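Local structure of dihydropteroate synthase (Burkholderia cenocepacia, 2Y5S) at residues A230-K235 and V255-C260; L62-G67 and I268-D273; A261-A266 and S282-V287. The protein probably catalyses the condensation of para-aminobenzoate with 6-hydroxymethyl-7,8-dihydropterin diphosphate to give 7,8-dihydropteroate, the immediate precursor of folate derivatives. One frame throughout, in Å; residues are numbered along the deposited sequence.

Contact 1 of 3, residues A230-K235 and V255-C260; sequences AGMSRK and VAAALC. With 78H (7,8-dihydropteroate), chain P; EDO (1,2-ethanediol), chain S.
Two bends bring Met232 onto Ala257: CG lies anti to the carbonyl carbon (chi1 -67°), and after an extended middle the chain folds again at chi3 (-80°). The thioether is thereby laid against helix 251-263, with SD 3.9 Å from Ala257 CB. The terminal methyl goes further, Met232 CE coming to 3.4 Å from Ala257 O on the helix backbone. The contact is buried, with its apolar part confined to the side chains, and Leu210 and Met237 add to the surroundings of the same methionine.

A type II turn from Met232 to Lys235 then sends the chain back, closed by the bond from Lys235 N to Met232 O (3.1 Å), and leaves Lys235 on the ligand side. Its extended chain passes across a face of the aminobenzoate ring of 7,8-dihydropteroate, Lys235 CE lying 3.6 Å from C15. At its end NZ donates to the pterin O4 (2.7 Å), weakly to N5, and to Gly231 O (2.8 Å), which it meets from above the carbonyl plane; Phe196 O is a further acceptor. This one nitrogen thus ties the pterin to the backbone of its own loop. The arrangement belongs to the loop after strand 229-230, part of the pterin-binding pocket of a TIM-barrel enzyme.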
loop_
_atom_site.group_PDB
_atom_site.type_symbol
_atom_site.label_atom_id
_atom_site.label_comp_id
_atom_site.label_asym_id
_atom_site.label_seq_id
_atom_site.Cartn_x
_atom_site.Cartn_y
_atom_site.Cartn_z
ATOM N N ALA B 230 5.748 -7.968 12.050
ATOM C CA ALA B 230 6.530 -6.873 11.496
ATOM C C ALA B 230 5.984 -5.546 12.011
ATOM O O ALA B 230 4.787 -5.300 11.982
ATOM C CB ALA B 230 6.472 -6.894 9.984
ATOM N N GLY B 231 6.885 -4.698 12.467
ATOM C CA GLY B 231 6.525 -3.380 12.960
ATOM C C GLY B 231 7.377 -2.302 12.310
ATOM O O GLY B 231 8.549 -2.148 12.651
ATOM N N MET B 232 6.785 -1.543 11.386
ATOM C CA MET B 232 7.488 -0.434 10.730
ATOM C C MET B 232 6.815 0.914 10.885
ATOM O O MET B 232 7.320 1.917 10.384
ATOM C CB MET B 232 7.622 -0.772 9.258
ATOM C CG MET B 232 8.538 -1.951 9.061
ATOM S SD MET B 232 8.532 -2.500 7.383
ATOM C CE MET B 232 7.031 -3.420 7.430
ATOM N N SER B 233 5.691 0.927 11.609
ATOM C CA SER B 233 4.786 2.072 11.653
ATOM C C SER B 233 5.464 3.356 12.142
ATOM O O SER B 233 6.004 3.396 13.241
ATOM C CB SER B 233 3.579 1.732 12.523
ATOM O OG SER B 233 2.671 2.827 12.618
ATOM N N ARG B 234 5.411 4.392 11.305
ATOM C CA ARG B 234 5.972 5.711 11.593
ATOM C C ARG B 234 7.485 5.760 11.807
ATOM O O ARG B 234 8.003 6.759 12.277
ATOM C CB ARG B 234 5.226 6.375 12.767
ATOM C CG ARG B 234 3.732 6.454 12.514
ATOM C CD ARG B 234 3.022 7.211 13.608
ATOM N NE ARG B 234 1.640 7.520 13.242
ATOM C CZ ARG B 234 0.739 7.992 14.101
ATOM N NH1 ARG B 234 1.066 8.188 15.384
ATOM N NH2 ARG B 234 -0.499 8.247 13.690
ATOM N N LYS B 235 8.200 4.717 11.398
ATOM C CA LYS B 235 9.602 4.591 11.765
ATOM C C LYS B 235 10.523 5.370 10.826
ATOM O O LYS B 235 10.124 5.781 9.737
ATOM C CB LYS B 235 10.001 3.127 11.843
ATOM C CG LYS B 235 9.427 2.391 13.070
ATOM C CD LYS B 235 10.113 1.048 13.289
ATOM C CE LYS B 235 9.605 0.359 14.557
ATOM N NZ LYS B 235 10.133 -1.025 14.657
ATOM N N VAL B 255 1.325 2.585 5.863
ATOM C CA VAL B 255 0.422 1.692 5.140
ATOM C C VAL B 255 1.170 0.929 4.033
ATOM O O VAL B 255 1.009 -0.293 3.905
ATOM C CB VAL B 255 -0.777 2.491 4.571
ATOM C CG1 VAL B 255 -1.635 1.632 3.656
ATOM C CG2 VAL B 255 -1.611 3.042 5.723
ATOM N N ALA B 256 1.985 1.631 3.243
ATOM C CA ALA B 256 2.760 0.987 2.166
ATOM C C ALA B 256 3.659 -0.118 2.718
ATOM O O ALA B 256 3.722 -1.232 2.165
ATOM C CB ALA B 256 3.589 2.037 1.373
ATOM N N ALA B 257 4.320 0.164 3.836
ATOM C CA ALA B 257 5.221 -0.808 4.454
ATOM C C ALA B 257 4.465 -2.045 4.988
ATOM O O ALA B 257 4.881 -3.204 4.775
ATOM C CB ALA B 257 6.034 -0.142 5.555
ATOM N N ALA B 258 3.352 -1.805 5.657
ATOM C CA ALA B 258 2.502 -2.913 6.141
ATOM C C ALA B 258 2.020 -3.808 5.008
ATOM O O ALA B 258 2.101 -5.043 5.098
ATOM C CB ALA B 258 1.325 -2.361 6.967
ATOM N N LEU B 259 1.571 -3.198 3.904
ATOM C CA LEU B 259 1.186 -3.976 2.710
ATOM C C LEU B 259 2.303 -4.800 2.123
ATOM O O LEU B 259 2.109 -5.965 1.743
ATOM C CB LEU B 259 0.645 -3.052 1.614
ATOM C CG LEU B 259 -0.770 -2.525 1.834
ATOM C CD1 LEU B 259 -1.044 -1.301 0.940
ATOM C CD2 LEU B 259 -1.815 -3.660 1.599
ATOM N N CYS B 260 3.476 -4.186 1.991
ATOM C CA CYS B 260 4.662 -4.899 1.555
ATOM C C CYS B 260 4.962 -6.098 2.454
ATOM O O CYS B 260 5.280 -7.189 1.976
ATOM C CB CYS B 260 5.859 -3.952 1.530
ATOM S SG CYS B 260 7.322 -4.750 0.964
HETATM O O4 78H P . 9.098 -3.357 15.557
HETATM C C4 78H P . 8.726 -3.736 16.668
HETATM C C5 78H P . 8.648 -2.858 17.769
HETATM N N3 78H P . 8.389 -5.085 16.860
HETATM C C9 78H P . 8.231 -3.391 19.011
HETATM N N5 78H P . 8.915 -1.534 17.631
HETATM C C2 78H P . 7.999 -5.560 18.150
HETATM N N8 78H P . 8.129 -2.576 20.130
HETATM N N1 78H P . 7.920 -4.693 19.172
HETATM C C6 78H P . 8.876 -0.707 18.695
HETATM N N2 78H P . 7.716 -6.858 18.346
HETATM C C7 78H P . 8.641 -1.201 20.125
HETATM C C10 78H P . 9.101 0.768 18.520
HETATM N N11 78H P . 10.538 1.068 18.518
HETATM C C15 78H P . 11.031 1.826 17.548
HETATM C C16 78H P . 12.155 1.425 16.834
HETATM C C17 78H P . 10.378 3.021 17.242
HETATM C C18 78H P . 12.645 2.231 15.821
HETATM C C19 78H P . 10.870 3.829 16.225
HETATM C C20 78H P . 12.005 3.435 15.520
HETATM C C21 78H P . 12.530 4.308 14.376
HETATM O O22 78H P . 13.341 3.774 13.615
HETATM O O23 78H P . 12.031 5.439 14.184
HETATM C C1 EDO S . 7.451 6.779 16.068
HETATM O O1 EDO S . 8.676 7.171 15.446
HETATM C C2 EDO S . 7.406 5.262 16.177
HETATM O O2 EDO S . 6.847 4.888 17.439
#

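Contact 2 of 3, residues L62-G67 and I268-D273; sequences LLDIGG and IVRVHD. With 78H (7,8-dihydropteroate), chain P.
Leu62 and Ile268 meet inside a TIM barrel, on parallel strands 62-66 and 268-271, which are separated by strand 24-30. Their branch ends, Leu62 CD1 and Ile268 CG2, stand 4.3 Å apart. Further along the same strands the apolar contact gives way to a buried salt bridge between Asp64 and Arg270.

Arg270 is stretched out from CG to NE, with CG anti to the backbone N, and this reach carries its guanidinium to the acid. The grip is side-on and falls on a single oxygen: NE donates to Asp64 OD2 over 2.7 Å (158° at the hydrogen), while NH2 reaches the same OD2 over 3.0 Å, more bent at 136°. Both bonds keep OD2 in the guanidinium plane, although the carboxylate itself is turned 82° from that plane. Asn122 ND2 is a third donor to OD2, and OD1 is hydrogen-bonded to Ser101 OG, so both carboxylate oxygens have partners. NE and NH2 are thus fixed from the edge, which settles the rotation of the guanidinium and presents a face to the product. Over the centre of that face lies the pterin N8 of 7,8-dihydropteroate, 3.5 Å above the plane.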
loop_
_atom_site.group_PDB
_atom_site.type_symbol
_atom_site.label_atom_id
_atom_site.label_comp_id
_atom_site.label_asym_id
_atom_site.label_seq_id
_atom_site.Cartn_x
_atom_site.Cartn_y
_atom_site.Cartn_z
ATOM N N LEU B 62 -5.456 -7.345 17.500
ATOM C CA LEU B 62 -4.717 -7.441 18.761
ATOM C C LEU B 62 -4.394 -6.034 19.221
ATOM O O LEU B 62 -4.354 -5.108 18.398
ATOM C CB LEU B 62 -3.393 -8.206 18.612
ATOM C CG LEU B 62 -3.307 -9.593 17.962
ATOM C CD1 LEU B 62 -3.133 -9.414 16.448
ATOM C CD2 LEU B 62 -2.131 -10.388 18.561
ATOM N N LEU B 63 -4.147 -5.891 20.533
ATOM C CA LEU B 63 -3.685 -4.632 21.101
ATOM C C LEU B 63 -2.342 -4.839 21.777
ATOM O O LEU B 63 -2.177 -5.796 22.531
ATOM C CB LEU B 63 -4.689 -4.087 22.122
ATOM C CG LEU B 63 -6.067 -3.771 21.554
ATOM C CD1 LEU B 63 -7.056 -3.472 22.702
ATOM C CD2 LEU B 63 -5.958 -2.617 20.556
ATOM N N ASP B 64 -1.398 -3.934 21.518
ATOM C CA ASP B 64 -0.068 -4.020 22.115
ATOM C C ASP B 64 0.047 -2.913 23.155
ATOM O O ASP B 64 -0.011 -1.722 22.830
ATOM C CB ASP B 64 1.033 -3.918 21.042
ATOM C CG ASP B 64 2.427 -4.374 21.549
ATOM O OD1 ASP B 64 2.526 -5.342 22.333
ATOM O OD2 ASP B 64 3.441 -3.766 21.149
ATOM N N ILE B 65 0.143 -3.330 24.412
ATOM C CA ILE B 65 0.177 -2.430 25.547
ATOM C C ILE B 65 1.632 -2.250 25.953
ATOM O O ILE B 65 2.314 -3.224 26.253
ATOM C CB ILE B 65 -0.572 -3.020 26.769
ATOM C CG1 ILE B 65 -2.049 -3.299 26.461
ATOM C CG2 ILE B 65 -0.453 -2.075 27.960
ATOM C CD1 ILE B 65 -2.711 -4.204 27.504
ATOM N N GLY B 66 2.107 -1.011 25.960
ATOM C CA GLY B 66 3.470 -0.722 26.382
ATOM C C GLY B 66 3.501 0.449 27.334
ATOM O O GLY B 66 3.005 1.523 26.995
ATOM N N GLY B 67 4.082 0.237 28.520
ATOM C CA GLY B 67 4.236 1.284 29.533
ATOM C C GLY B 67 5.556 2.036 29.447
ATOM O O GLY B 67 5.833 2.907 30.270
ATOM N N ILE B 268 1.420 -10.840 11.196
ATOM C CA ILE B 268 0.900 -9.728 11.987
ATOM C C ILE B 268 1.649 -8.456 11.635
ATOM O O ILE B 268 2.876 -8.464 11.519
ATOM C CB ILE B 268 1.049 -9.998 13.517
ATOM C CG1 ILE B 268 0.364 -11.304 13.923
ATOM C CG2 ILE B 268 0.513 -8.807 14.340
ATOM C CD1 ILE B 268 0.636 -11.735 15.359
ATOM N N VAL B 269 0.915 -7.348 11.488
ATOM C CA VAL B 269 1.533 -6.054 11.328
ATOM C C VAL B 269 1.129 -5.158 12.524
ATOM O O VAL B 269 -0.047 -5.096 12.921
ATOM C CB VAL B 269 1.209 -5.411 9.948
ATOM C CG1 VAL B 269 1.916 -6.199 8.778
ATOM C CG2 VAL B 269 -0.308 -5.320 9.686
ATOM N N ARG B 270 2.138 -4.518 13.114
ATOM C CA ARG B 270 1.997 -3.712 14.310
ATOM C C ARG B 270 1.955 -2.262 13.884
ATOM O O ARG B 270 2.911 -1.757 13.315
ATOM C CB ARG B 270 3.192 -3.963 15.240
ATOM C CG ARG B 270 3.176 -3.235 16.550
ATOM C CD ARG B 270 4.357 -3.713 17.421
ATOM N NE ARG B 270 4.352 -3.028 18.704
ATOM C CZ ARG B 270 4.844 -1.808 18.915
ATOM N NH1 ARG B 270 5.408 -1.125 17.926
ATOM N NH2 ARG B 270 4.765 -1.265 20.132
ATOM N N VAL B 271 0.847 -1.584 14.146
ATOM C CA VAL B 271 0.628 -0.265 13.567
ATOM C C VAL B 271 -0.015 0.726 14.524
ATOM O O VAL B 271 -0.707 0.347 15.486
ATOM C CB VAL B 271 -0.248 -0.381 12.305
ATOM C CG1 VAL B 271 0.357 -1.404 11.323
ATOM C CG2 VAL B 271 -1.703 -0.786 12.681
ATOM N N HIS B 272 0.220 2.001 14.240
ATOM C CA HIS B 272 -0.458 3.091 14.927
ATOM C C HIS B 272 -1.790 3.376 14.266
ATOM O O HIS B 272 -2.778 3.633 14.940
ATOM C CB HIS B 272 0.385 4.360 14.859
ATOM C CG HIS B 272 1.664 4.276 15.627
ATOM N ND1 HIS B 272 2.863 3.947 15.037
ATOM C CD2 HIS B 272 1.928 4.487 16.941
ATOM C CE1 HIS B 272 3.814 3.952 15.958
ATOM N NE2 HIS B 272 3.272 4.281 17.119
ATOM N N ASP B 273 -1.801 3.327 12.935
ATOM C CA ASP B 273 -2.947 3.801 12.153
ATOM C C ASP B 273 -3.826 2.634 11.741
ATOM O O ASP B 273 -3.677 2.083 10.657
ATOM C CB ASP B 273 -2.446 4.607 10.958
ATOM C CG ASP B 273 -1.527 5.705 11.375
ATOM O OD1 ASP B 273 -2.058 6.719 11.869
ATOM O OD2 ASP B 273 -0.280 5.535 11.282
HETATM O O4 78H P . 9.098 -3.357 15.557
HETATM C C4 78H P . 8.726 -3.736 16.668
HETATM C C5 78H P . 8.648 -2.858 17.769
HETATM N N3 78H P . 8.389 -5.085 16.860
HETATM C C9 78H P . 8.231 -3.391 19.011
HETATM N N5 78H P . 8.915 -1.534 17.631
HETATM C C2 78H P . 7.999 -5.560 18.150
HETATM N N8 78H P . 8.129 -2.576 20.130
HETATM N N1 78H P . 7.920 -4.693 19.172
HETATM C C6 78H P . 8.876 -0.707 18.695
HETATM N N2 78H P . 7.716 -6.858 18.346
HETATM C C7 78H P . 8.641 -1.201 20.125
HETATM C C10 78H P . 9.101 0.768 18.520
HETATM N N11 78H P . 10.538 1.068 18.518
HETATM C C15 78H P . 11.031 1.826 17.548
HETATM C C16 78H P . 12.155 1.425 16.834
HETATM C C17 78H P . 10.378 3.021 17.242
HETATM C C18 78H P . 12.645 2.231 15.821
HETATM C C19 78H P . 10.870 3.829 16.225
HETATM C C20 78H P . 12.005 3.435 15.520
HETATM C C21 78H P . 12.530 4.308 14.376
HETATM O O22 78H P . 13.341 3.774 13.615
HETATM O O23 78H P . 12.031 5.439 14.184
#

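Contact 3 of 3, residues A261-A266 and S282-V287; sequences AVERGA and SVWNAV
A single indole, that of Trp284, is met in two quite different ways by consecutive residues at the end of helix 251-263. Val262 lies over its face and Glu263 binds at its edge. The CG2 methyl of Val262 makes a CH-pi contact almost directly above the five-membered ring, 3.9 Å from its centroid, and the six-membered part passes close to the helix backbone, where Trp284 CZ2 is 3.7 Å from Val262 O. At the rim, Trp284 NE1 donates to Glu263 OE1 over 2.8 Å, nearly straight at 162°. The oxygen stays close to the plane of the indole, yet the carboxylate as a whole stands almost perpendicular to it (87°). Glu263 manages this by a kink at chi2 (68°), which folds its acid back to the nitrogen of the ring.

The helix stops just here. Gly265, with positive phi, is the C-prime residue of a Schellman motif, in which Ala266 N bonds to Ala261 O (2.9 Å) and Gly265 N to Val262 O (3.1 Å). Trp284 belongs to helix 274-291, so the contact joins two successive helices of the barrel's outer layer, with Pro23 touching both Val262 and Trp284. Nearby, Arg264 packs on Val287 of the second subunit.

The chemistry pairs a directional hydrogen bond with a dispersive contact. The bond to Glu263 gives the indole N-H an acceptor and probably helps to set the ring's rotation, while the methyl over its face keeps the aromatic surface in apolar packing; a negative carboxylate at this edge would probably strengthen the N-H donor.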
loop_
_atom_site.group_PDB
_atom_site.type_symbol
_atom_site.label_atom_id
_atom_site.label_comp_id
_atom_site.label_asym_id
_atom_site.label_seq_id
_atom_site.Cartn_x
_atom_site.Cartn_y
_atom_site.Cartn_z
ATOM N N ALA B 261 4.862 -5.902 3.759
ATOM C CA ALA B 261 5.134 -6.978 4.705
ATOM C C ALA B 261 4.143 -8.119 4.512
ATOM O O ALA B 261 4.543 -9.284 4.485
ATOM C CB ALA B 261 5.100 -6.474 6.144
ATOM N N VAL B 262 2.854 -7.807 4.361
ATOM C CA VAL B 262 1.867 -8.889 4.171
ATOM C C VAL B 262 2.033 -9.532 2.804
ATOM O O VAL B 262 1.850 -10.728 2.673
ATOM C CB VAL B 262 0.385 -8.454 4.440
ATOM C CG1 VAL B 262 0.254 -7.923 5.874
ATOM C CG2 VAL B 262 -0.120 -7.438 3.428
ATOM N N GLU B 263 2.420 -8.756 1.793
ATOM C CA GLU B 263 2.716 -9.331 0.482
ATOM C C GLU B 263 3.873 -10.336 0.607
ATOM O O GLU B 263 3.904 -11.370 -0.081
ATOM C CB GLU B 263 3.056 -8.228 -0.523
ATOM C CG GLU B 263 3.272 -8.703 -1.981
ATOM C CD GLU B 263 1.995 -9.206 -2.635
ATOM O OE1 GLU B 263 0.910 -9.076 -2.029
ATOM O OE2 GLU B 263 2.068 -9.731 -3.765
ATOM N N ARG B 264 4.811 -10.026 1.498
ATOM C CA ARG B 264 5.961 -10.885 1.752
ATOM C C ARG B 264 5.750 -11.888 2.905
ATOM O O ARG B 264 6.721 -12.343 3.502
ATOM C CB ARG B 264 7.205 -10.016 2.013
ATOM C CG ARG B 264 8.175 -9.921 0.837
ATOM C CD ARG B 264 7.592 -9.221 -0.374
ATOM N NE ARG B 264 7.479 -7.781 -0.151
ATOM C CZ ARG B 264 7.092 -6.897 -1.065
ATOM N NH1 ARG B 264 6.775 -7.258 -2.301
ATOM N NH2 ARG B 264 7.014 -5.632 -0.735
ATOM N N GLY B 265 4.499 -12.211 3.220
ATOM C CA GLY B 265 4.180 -13.278 4.161
ATOM C C GLY B 265 4.096 -12.959 5.664
ATOM O O GLY B 265 4.016 -13.886 6.466
ATOM N N ALA B 266 4.098 -11.679 6.061
ATOM C CA ALA B 266 3.890 -11.331 7.494
ATOM C C ALA B 266 2.527 -11.811 8.015
ATOM O O ALA B 266 1.472 -11.620 7.360
ATOM C CB ALA B 266 4.033 -9.850 7.724
ATOM N N SER B 282 -8.080 -4.676 3.412
ATOM C CA SER B 282 -9.313 -5.112 2.752
ATOM C C SER B 282 -9.120 -5.142 1.223
ATOM O O SER B 282 -9.537 -6.088 0.540
ATOM C CB SER B 282 -10.499 -4.208 3.105
ATOM O OG SER B 282 -10.845 -4.293 4.467
ATOM N N VAL B 283 -8.459 -4.115 0.697
ATOM C CA VAL B 283 -8.156 -4.072 -0.722
ATOM C C VAL B 283 -7.208 -5.216 -1.088
ATOM O O VAL B 283 -7.433 -5.926 -2.051
ATOM C CB VAL B 283 -7.566 -2.714 -1.123
ATOM C CG1 VAL B 283 -7.058 -2.755 -2.600
ATOM C CG2 VAL B 283 -8.612 -1.594 -0.898
ATOM N N TRP B 284 -6.163 -5.406 -0.290
ATOM C CA TRP B 284 -5.194 -6.486 -0.537
ATOM C C TRP B 284 -5.897 -7.860 -0.578
ATOM O O TRP B 284 -5.666 -8.665 -1.476
ATOM C CB TRP B 284 -4.095 -6.434 0.540
ATOM C CG TRP B 284 -3.019 -7.474 0.376
ATOM C CD1 TRP B 284 -1.906 -7.369 -0.386
ATOM C CD2 TRP B 284 -2.971 -8.759 0.993
ATOM N NE1 TRP B 284 -1.160 -8.512 -0.294
ATOM C CE2 TRP B 284 -1.793 -9.388 0.545
ATOM C CE3 TRP B 284 -3.815 -9.447 1.877
ATOM C CZ2 TRP B 284 -1.420 -10.672 0.963
ATOM C CZ3 TRP B 284 -3.455 -10.728 2.279
ATOM C CH2 TRP B 284 -2.263 -11.326 1.826
ATOM N N ASN B 285 -6.776 -8.117 0.382
ATOM C CA ASN B 285 -7.494 -9.395 0.420
ATOM C C ASN B 285 -8.420 -9.601 -0.777
ATOM O O ASN B 285 -8.551 -10.723 -1.300
ATOM C CB ASN B 285 -8.330 -9.525 1.691
ATOM C CG ASN B 285 -9.116 -10.834 1.723
ATOM O OD1 ASN B 285 -8.539 -11.900 1.941
ATOM N ND2 ASN B 285 -10.441 -10.759 1.461
ATOM N N ALA B 286 -9.072 -8.527 -1.208
ATOM C CA ALA B 286 -9.933 -8.595 -2.393
ATOM C C ALA B 286 -9.155 -8.945 -3.679
ATOM O O ALA B 286 -9.631 -9.703 -4.519
ATOM C CB ALA B 286 -10.698 -7.291 -2.587
ATOM N N VAL B 287 -7.962 -8.373 -3.824
ATOM C CA VAL B 287 -7.066 -8.712 -4.931
ATOM C C VAL B 287 -6.655 -10.179 -4.851
ATOM O O VAL B 287 -6.719 -10.893 -5.840
ATOM C CB VAL B 287 -5.780 -7.830 -4.917
ATOM C CG1 VAL B 287 -4.769 -8.326 -5.945
ATOM C CG2 VAL B 287 -6.149 -6.363 -5.171
#

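Contacts 1 and 2 both reach 7,8-dihydropteroate, from centres 12 Å apart, and are joined directly: Ser233 OG lies 2.7 Å from His272 ND1, probably a hydrogen bond, and Arg234 NH2 forms a 2.8 Å salt bridge with Asp273 OD1. Contact 3 stands further back, its Val262 side chain about 14 Å from the ligand. It shares helix 251-263 with contact 1, where Met232 CE packs 3.8 Å from Ala261 CB and Leu259 CD2 3.7 Å from Trp284 CB. Val269 CG1, 3.8 Å from Val262 CG1, connects it to contact 2. Pocket, barrel core and outer helices thus form one continuous packing, and contacts 1 and 3 also touch the second subunit.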